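Local coordinates for protein methionyl-tRNA formyltransferase (PDB 1ZGH) that probably transfers a formyl group from 10-formyltetrahydrofolate to the amino group of methionyl initiator tRNA, at residues Ile34-Lys39 and Ile81-Trp86. Residues are numbered along the deposited sequence; the frame is centred on the assembly and turned at random.
Sequences IIATTK and ILFPHW
Ala36 lies beneath the indole of Trp86, its CB 4.0 Å from the centroid of the six-membered ring and 20° off the ring normal, a CH-pi contact over one face. The same methyl reaches CE2 of Phe83 at 3.8 Å, and CE2 lies over that indole face too; the small methyl fits against both rings. Behind it the parallel strands are joined by Leu82 N to Ile34 O and by Ala36 N to Leu82 O, the latter 2.9 Å long. On one face of the sheet the CG2 methyls of Ile34 and Ile81 meet at 3.9 Å, branched residues well suited to strands. On the other, Ile35 and Leu82 meet helix 156-178, and Pro84 also touches Phe168 of that helix.

Pro84 has no N-H to give to Ala36 O, and its CD lies 3.5 Å from that oxygen. His85 resumes the bonding: its carbonyl O accepts a hydrogen bond from Thr38 N at 2.9 Å, while its N bonds weakly to Thr37 OG1. With CG anti to the backbone N (chi1 -176°), the imidazole extends to Thr38, where ND1 donates to OG1 at 3.1 Å, the oxygen 4° out of the ring plane. Ser87 also bonds that hydroxyl. Lys39, N-cap of helix 40-52, packs CG near ND1, while its NZ bonds to Glu221 O.

Both strands belong to the Rossmann-like formyltransferase domain, where loops following such strands often line the active site. Here apolar packing gives way to paired polar groups; as donor, ND1 carries a hydrogen, and the bond sets the imidazole's rotation.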
loop_
_atom_site.group_PDB
_atom_site.type_symbol
_atom_site.label_atom_id
_atom_site.label_comp_id
_atom_site.label_asym_id
_atom_site.label_seq_id
_atom_site.Cartn_x
_atom_site.Cartn_y
_atom_site.Cartn_z
ATOM N N ILE A 34 -3.847 -0.643 -17.720
ATOM C CA ILE A 34 -2.778 0.151 -17.155
ATOM C C ILE A 34 -2.534 -0.379 -15.752
ATOM O O ILE A 34 -3.475 -0.631 -15.006
ATOM C CB ILE A 34 -3.135 1.645 -17.095
ATOM C CG1 ILE A 34 -3.259 2.233 -18.508
ATOM C CG2 ILE A 34 -2.087 2.434 -16.275
ATOM C CD1 ILE A 34 -3.831 3.598 -18.530
ATOM N N ILE A 35 -1.260 -0.557 -15.424
ATOM C CA ILE A 35 -0.800 -0.701 -14.044
ATOM C C ILE A 35 -0.057 0.562 -13.623
ATOM O O ILE A 35 1.040 0.840 -14.096
ATOM C CB ILE A 35 0.112 -1.936 -13.846
ATOM C CG1 ILE A 35 -0.588 -3.182 -14.414
ATOM C CG2 ILE A 35 0.444 -2.138 -12.330
ATOM C CD1 ILE A 35 0.171 -4.479 -14.228
ATOM N N ALA A 36 -0.650 1.299 -12.694
ATOM C CA ALA A 36 -0.026 2.504 -12.168
ATOM C C ALA A 36 0.454 2.208 -10.756
ATOM O O ALA A 36 -0.327 1.908 -9.865
ATOM C CB ALA A 36 -1.018 3.669 -12.204
ATOM N N THR A 37 1.756 2.209 -10.558
ATOM C CA THR A 37 2.285 1.839 -9.231
ATOM C C THR A 37 3.632 2.492 -9.003
ATOM O O THR A 37 4.364 2.801 -9.969
ATOM C CB THR A 37 2.423 0.293 -9.120
ATOM O OG1 THR A 37 2.605 -0.107 -7.751
ATOM C CG2 THR A 37 3.584 -0.230 -10.027
ATOM N N THR A 38 3.963 2.644 -7.721
ATOM C CA THR A 38 5.290 2.998 -7.280
ATOM C C THR A 38 5.818 1.925 -6.316
ATOM O O THR A 38 5.103 0.984 -5.939
ATOM C CB THR A 38 5.261 4.385 -6.617
ATOM O OG1 THR A 38 4.422 4.313 -5.492
ATOM C CG2 THR A 38 4.690 5.394 -7.581
ATOM N N LYS A 39 7.078 2.112 -5.940
ATOM C CA LYS A 39 7.913 1.206 -5.127
ATOM C C LYS A 39 8.552 0.157 -5.989
ATOM O O LYS A 39 7.914 -0.427 -6.870
ATOM C CB LYS A 39 7.188 0.568 -3.955
ATOM C CG LYS A 39 6.467 1.560 -3.045
ATOM C CD LYS A 39 7.413 2.615 -2.372
ATOM C CE LYS A 39 6.687 3.285 -1.229
ATOM N NZ LYS A 39 7.493 4.346 -0.534
ATOM N N ILE A 81 -7.716 0.155 -14.896
ATOM C CA ILE A 81 -6.497 0.811 -14.432
ATOM C C ILE A 81 -6.297 0.282 -13.006
ATOM O O ILE A 81 -7.174 0.429 -12.170
ATOM C CB ILE A 81 -6.575 2.345 -14.420
ATOM C CG1 ILE A 81 -7.072 2.888 -15.779
ATOM C CG2 ILE A 81 -5.201 2.940 -14.032
ATOM C CD1 ILE A 81 -7.261 4.380 -15.793
ATOM N N LEU A 82 -5.164 -0.372 -12.790
ATOM C CA LEU A 82 -4.875 -1.108 -11.573
ATOM C C LEU A 82 -3.827 -0.331 -10.783
ATOM O O LEU A 82 -2.797 0.008 -11.328
ATOM C CB LEU A 82 -4.327 -2.504 -11.923
ATOM C CG LEU A 82 -5.270 -3.305 -12.864
ATOM C CD1 LEU A 82 -4.605 -4.491 -13.486
ATOM C CD2 LEU A 82 -6.457 -3.748 -12.081
ATOM N N PHE A 83 -4.080 -0.097 -9.489
ATOM C CA PHE A 83 -3.162 0.662 -8.639
ATOM C C PHE A 83 -2.647 -0.210 -7.456
ATOM O O PHE A 83 -3.266 -0.212 -6.408
ATOM C CB PHE A 83 -3.892 1.885 -8.078
ATOM C CG PHE A 83 -4.334 2.892 -9.108
ATOM C CD1 PHE A 83 -5.539 2.732 -9.816
ATOM C CD2 PHE A 83 -3.574 4.019 -9.349
ATOM C CE1 PHE A 83 -5.961 3.687 -10.746
ATOM C CE2 PHE A 83 -3.970 4.966 -10.289
ATOM C CZ PHE A 83 -5.168 4.814 -10.976
ATOM N N PRO A 84 -1.587 -1.023 -7.647
ATOM C CA PRO A 84 -1.047 -1.790 -6.503
ATOM C C PRO A 84 -0.570 -0.926 -5.346
ATOM O O PRO A 84 -0.824 -1.261 -4.186
ATOM C CB PRO A 84 0.109 -2.552 -7.114
ATOM C CG PRO A 84 -0.254 -2.673 -8.554
ATOM C CD PRO A 84 -0.923 -1.393 -8.906
ATOM N N HIS A 85 0.091 0.178 -5.678
ATOM C CA HIS A 85 0.418 1.219 -4.734
ATOM C C HIS A 85 0.574 2.553 -5.435
ATOM O O HIS A 85 1.383 2.723 -6.349
ATOM C CB HIS A 85 1.747 0.920 -3.983
ATOM C CG HIS A 85 2.042 1.954 -2.933
ATOM N ND1 HIS A 85 2.815 3.068 -3.177
ATOM C CD2 HIS A 85 1.521 2.133 -1.699
ATOM C CE1 HIS A 85 2.826 3.844 -2.109
ATOM N NE2 HIS A 85 2.052 3.296 -1.192
ATOM N N TRP A 86 -0.199 3.527 -5.031
ATOM C CA TRP A 86 -0.144 4.807 -5.700
ATOM C C TRP A 86 -0.297 5.922 -4.693
ATOM O O TRP A 86 -1.258 5.968 -3.936
ATOM C CB TRP A 86 -1.244 4.891 -6.744
ATOM C CG TRP A 86 -1.145 6.022 -7.730
ATOM C CD1 TRP A 86 -1.957 7.107 -7.791
ATOM C CD2 TRP A 86 -0.218 6.149 -8.814
ATOM N NE1 TRP A 86 -1.587 7.920 -8.826
ATOM C CE2 TRP A 86 -0.528 7.349 -9.484
ATOM C CE3 TRP A 86 0.841 5.354 -9.299
ATOM C CZ2 TRP A 86 0.178 7.789 -10.597
ATOM C CZ3 TRP A 86 1.557 5.805 -10.411
ATOM C CH2 TRP A 86 1.215 7.007 -11.047
#